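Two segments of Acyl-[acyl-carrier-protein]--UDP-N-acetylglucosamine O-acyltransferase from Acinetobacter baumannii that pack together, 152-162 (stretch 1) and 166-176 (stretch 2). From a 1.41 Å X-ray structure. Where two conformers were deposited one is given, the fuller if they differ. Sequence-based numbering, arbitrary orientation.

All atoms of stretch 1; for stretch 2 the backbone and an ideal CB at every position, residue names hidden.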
# COMPACT_ATOMS: atom_id res chain seq x y z
N HIS A 152 -13.76 -10.84 -15.25
CA HIS A 152 -13.66 -9.59 -16.01
C HIS A 152 -13.87 -8.34 -15.17
O HIS A 152 -14.37 -7.33 -15.65
CB HIS A 152 -14.63 -9.63 -17.21
CG HIS A 152 -14.28 -10.67 -18.21
ND1 HIS A 152 -13.26 -10.50 -19.12
CD2 HIS A 152 -14.81 -11.89 -18.45
CE1 HIS A 152 -13.17 -11.59 -19.87
NE2 HIS A 152 -14.09 -12.44 -19.48
N VAL A 153 -13.46 -8.41 -13.91
CA VAL A 153 -13.54 -7.29 -12.98
C VAL A 153 -12.23 -6.49 -13.03
O VAL A 153 -11.15 -7.08 -13.21
CB VAL A 153 -13.77 -7.79 -11.55
CG1 VAL A 153 -13.79 -6.64 -10.54
CG2 VAL A 153 -15.08 -8.62 -11.48
N ILE A 154 -12.31 -5.18 -12.88
CA ILE A 154 -11.10 -4.36 -12.77
C ILE A 154 -11.19 -3.63 -11.45
O ILE A 154 -12.18 -2.95 -11.17
CB ILE A 154 -10.95 -3.36 -13.92
CG1 ILE A 154 -10.87 -4.10 -15.26
CG2 ILE A 154 -9.73 -2.42 -13.70
CD1 ILE A 154 -10.86 -3.21 -16.48
N VAL A 155 -10.15 -3.79 -10.63
CA VAL A 155 -10.08 -3.10 -9.35
C VAL A 155 -8.94 -2.09 -9.40
O VAL A 155 -7.77 -2.45 -9.54
CB VAL A 155 -9.89 -4.06 -8.17
CG1 VAL A 155 -9.97 -3.29 -6.84
CG2 VAL A 155 -10.92 -5.21 -8.21
N GLY A 156 -9.29 -0.81 -9.32
CA GLY A 156 -8.30 0.26 -9.42
C GLY A 156 -7.34 0.29 -8.24
O GLY A 156 -7.63 -0.20 -7.16
N GLY A 157 -6.19 0.91 -8.48
CA GLY A 157 -5.09 0.85 -7.53
C GLY A 157 -5.41 1.42 -6.18
O GLY A 157 -6.17 2.40 -6.06
N ASN A 158 -4.83 0.82 -5.16
CA ASN A 158 -4.94 1.29 -3.79
C ASN A 158 -6.37 1.24 -3.24
O ASN A 158 -6.76 2.04 -2.38
CB ASN A 158 -4.35 2.70 -3.65
CG ASN A 158 -4.00 3.01 -2.23
OD1 ASN A 158 -3.72 2.10 -1.45
ND2 ASN A 158 -4.03 4.29 -1.87
N SER A 159 -7.16 0.32 -3.79
CA SER A 159 -8.51 0.10 -3.29
C SER A 159 -8.51 -1.03 -2.27
O SER A 159 -7.60 -1.88 -2.25
CB SER A 159 -9.47 -0.23 -4.42
OG SER A 159 -9.59 0.88 -5.30
N GLY A 160 -9.52 -1.01 -1.40
CA GLY A 160 -9.74 -2.06 -0.41
C GLY A 160 -11.15 -2.59 -0.52
O GLY A 160 -12.11 -1.82 -0.69
N ILE A 161 -11.28 -3.90 -0.40
CA ILE A 161 -12.58 -4.55 -0.42
C ILE A 161 -12.81 -5.24 0.91
O ILE A 161 -12.07 -6.14 1.28
CB ILE A 161 -12.69 -5.54 -1.57
CG1 ILE A 161 -12.36 -4.82 -2.89
CG2 ILE A 161 -14.12 -6.16 -1.61
CD1 ILE A 161 -12.21 -5.73 -4.07
N HIS A 162 -13.84 -4.80 1.63
CA HIS A 162 -14.17 -5.29 2.97
C HIS A 162 -14.58 -6.77 2.98
O HIS A 162 -15.12 -7.29 2.00
CB HIS A 162 -15.34 -4.43 3.50
CG HIS A 162 -15.64 -4.60 4.96
ND1 HIS A 162 -16.50 -5.56 5.45
CD2 HIS A 162 -15.24 -3.88 6.04
CE1 HIS A 162 -16.59 -5.44 6.77
NE2 HIS A 162 -15.83 -4.43 7.15
N UNK A 166 -19.11 -9.04 -2.21
CA UNK A 166 -19.19 -9.74 -3.48
C UNK A 166 -19.10 -8.74 -4.61
O UNK A 166 -19.88 -7.79 -4.69
CB UNK A 166 -20.48 -10.56 -3.58
N UNK A 167 -18.11 -8.92 -5.48
CA UNK A 167 -17.83 -8.01 -6.57
C UNK A 167 -18.04 -8.79 -7.84
O UNK A 167 -17.27 -9.70 -8.19
CB UNK A 167 -16.42 -7.42 -6.49
N UNK A 168 -19.15 -8.50 -8.52
CA UNK A 168 -19.58 -9.37 -9.59
C UNK A 168 -19.03 -9.01 -10.97
O UNK A 168 -18.35 -7.99 -11.15
CB UNK A 168 -21.11 -9.37 -9.64
N UNK A 169 -19.29 -9.88 -11.94
CA UNK A 169 -18.61 -9.80 -13.22
C UNK A 169 -18.79 -8.51 -13.96
O UNK A 169 -19.88 -7.91 -13.90
CB UNK A 169 -19.08 -10.95 -14.12
N UNK A 170 -17.74 -8.05 -14.64
CA UNK A 170 -17.74 -6.86 -15.50
C UNK A 170 -17.86 -5.54 -14.74
O UNK A 170 -18.02 -4.48 -15.36
CB UNK A 170 -18.89 -6.96 -16.51
N UNK A 171 -17.80 -5.60 -13.42
CA UNK A 171 -17.79 -4.38 -12.61
C UNK A 171 -16.42 -3.71 -12.64
O UNK A 171 -15.41 -4.34 -13.01
CB UNK A 171 -18.19 -4.70 -11.17
N UNK A 172 -16.39 -2.44 -12.28
CA UNK A 172 -15.15 -1.68 -12.19
C UNK A 172 -15.13 -0.89 -10.92
O UNK A 172 -16.08 -0.17 -10.62
CB UNK A 172 -14.98 -0.75 -13.39
N UNK A 173 -14.06 -1.03 -10.17
CA UNK A 173 -13.86 -0.28 -8.93
C UNK A 173 -12.82 0.79 -9.22
O UNK A 173 -11.72 0.49 -9.66
CB UNK A 173 -13.42 -1.19 -7.78
N UNK A 174 -13.18 2.06 -8.99
CA UNK A 174 -12.24 3.15 -9.25
C UNK A 174 -11.04 3.10 -8.32
O UNK A 174 -11.10 2.53 -7.23
CB UNK A 174 -12.94 4.50 -9.11
N UNK A 175 -9.95 3.72 -8.76
CA UNK A 175 -8.78 3.85 -7.88
C UNK A 175 -9.11 4.44 -6.52
O UNK A 175 -10.01 5.28 -6.38
CB UNK A 175 -7.72 4.72 -8.56
N UNK A 176 -8.41 3.95 -5.50
CA UNK A 176 -8.45 4.48 -4.15
C UNK A 176 -9.84 4.42 -3.52
O UNK A 176 -10.21 5.29 -2.73
CB UNK A 176 -7.95 5.93 -4.15

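Position 166 points its CA-to-CB bond away from stretch 1, and no atom of that stretch lies within 5.5 Å of the ideal CB. The deposited residue is Lys-166, which makes no contact with stretch 1.

Position 167 points toward stretch 1. Its ideal CB lies 4.9 Å from Val-153 CG1 and 5.1 Å from Ile-161 CD1, so an aliphatic side chain such as valine, leucine or isoleucine would suit. It is Ile-167. Its CG2 meets Val-153 CG1 at 3.8 Å, and its CD1 lies 4.0 Å from Ile-161 CG2.

Position 168 points away, and many residues would do. It is Asp-168. Its backbone O lies 3.3 Å from Val-153 CG2. It also begins a type II turn that ends at 171.

Position 169 points sideways, its ideal CB 5.3 Å from Val-153 CG2. A small or polar residue fits, and Ser-169 is found.

Position 170 has phi/psi of 70/7, a left-handed conformation that favours glycine or asparagine. Its CB points away, so a long side chain must fold back to reach His-152. Tyr-170 does so with chi1 m. Its ring lies near parallel to that of His-152 (5°), but the rings are slid apart and barely overlap, with centroids 5.3 Å apart.

Position 171 points sideways, its ideal CB 4.8 Å from Val-153 CG1. A small residue suits. In Ser-171, OG donates to Asp-168 O (2.7 Å) across the turn, beside a weak bond from Ser-171 N to the same O (3.3 Å). Its backbone O accepts from Ile-154 N (3.2 Å), and a water links that O to His-152 O.

Position 172 pairs in parallel with Ile-154, with its side chain on the same face. Apolar residues of several shapes would suit. Met-172 brings CE to 4.3 Å from Ile-154 CD1.

Position 173 lies on the face of Val-155, its ideal CB 4.2 Å from Val-155 CG1. Aliphatic side chains, branched or not, would suit. Ile-173 places CG2 4.1 Å from Val-155 CG1 and CD1 4.0 Å from Ile-161 CD1. Its N donates to Ile-154 O (2.9 Å), and its O accepts from Gly-156 N (2.8 Å).

Position 174 points away, leaving the choice open. It is Gly-174.

Position 175 runs beside Gly-156. There is room for a CB at 175, so a small residue could fit; Gly-175 is deposited.

Position 176 has phi/psi of 61/35, again left-handed, and points away. Glycine, asparagine or a small residue would suit. Ala-176 donates from N to Gly-157 O (2.8 Å).

Stretch 2, residues 166-176: KIDSYSMIGGA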
# COMPACT_ATOMS: atom_id res chain seq x y z
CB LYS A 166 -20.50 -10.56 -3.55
CG LYS A 166 -20.61 -11.54 -2.41
CD LYS A 166 -21.93 -12.30 -2.37
CE LYS A 166 -22.03 -13.15 -1.11
NZ LYS A 166 -20.97 -14.20 -1.03
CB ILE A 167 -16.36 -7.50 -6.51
CG1 ILE A 167 -16.00 -7.04 -5.09
CG2 ILE A 167 -16.14 -6.42 -7.57
CD1 ILE A 167 -16.86 -5.92 -4.53
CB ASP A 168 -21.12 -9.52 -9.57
CG ASP A 168 -21.57 -10.56 -8.55
OD1 ASP A 168 -20.74 -11.32 -8.03
OD2 ASP A 168 -22.78 -10.66 -8.28
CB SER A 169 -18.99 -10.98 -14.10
OG SER A 169 -18.60 -12.19 -13.48
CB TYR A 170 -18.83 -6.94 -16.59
CG TYR A 170 -18.80 -8.22 -17.40
CD1 TYR A 170 -19.77 -9.20 -17.21
CD2 TYR A 170 -17.80 -8.44 -18.36
CE1 TYR A 170 -19.75 -10.39 -17.95
CE2 TYR A 170 -17.77 -9.62 -19.10
CZ TYR A 170 -18.74 -10.58 -18.89
OH TYR A 170 -18.70 -11.74 -19.63
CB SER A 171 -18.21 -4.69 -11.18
OG SER A 171 -17.28 -5.59 -10.56
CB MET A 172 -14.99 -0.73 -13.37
CG MET A 172 -14.91 -1.41 -14.73
SD MET A 172 -14.57 -0.26 -16.09
CE MET A 172 -12.97 0.38 -15.59
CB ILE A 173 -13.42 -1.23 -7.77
CG1 ILE A 173 -14.60 -2.09 -7.33
CG2 ILE A 173 -12.86 -0.43 -6.58
CD1 ILE A 173 -14.23 -3.31 -6.52
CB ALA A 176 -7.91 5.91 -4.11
O HOH W 1 -14.47 -4.64 -15.66
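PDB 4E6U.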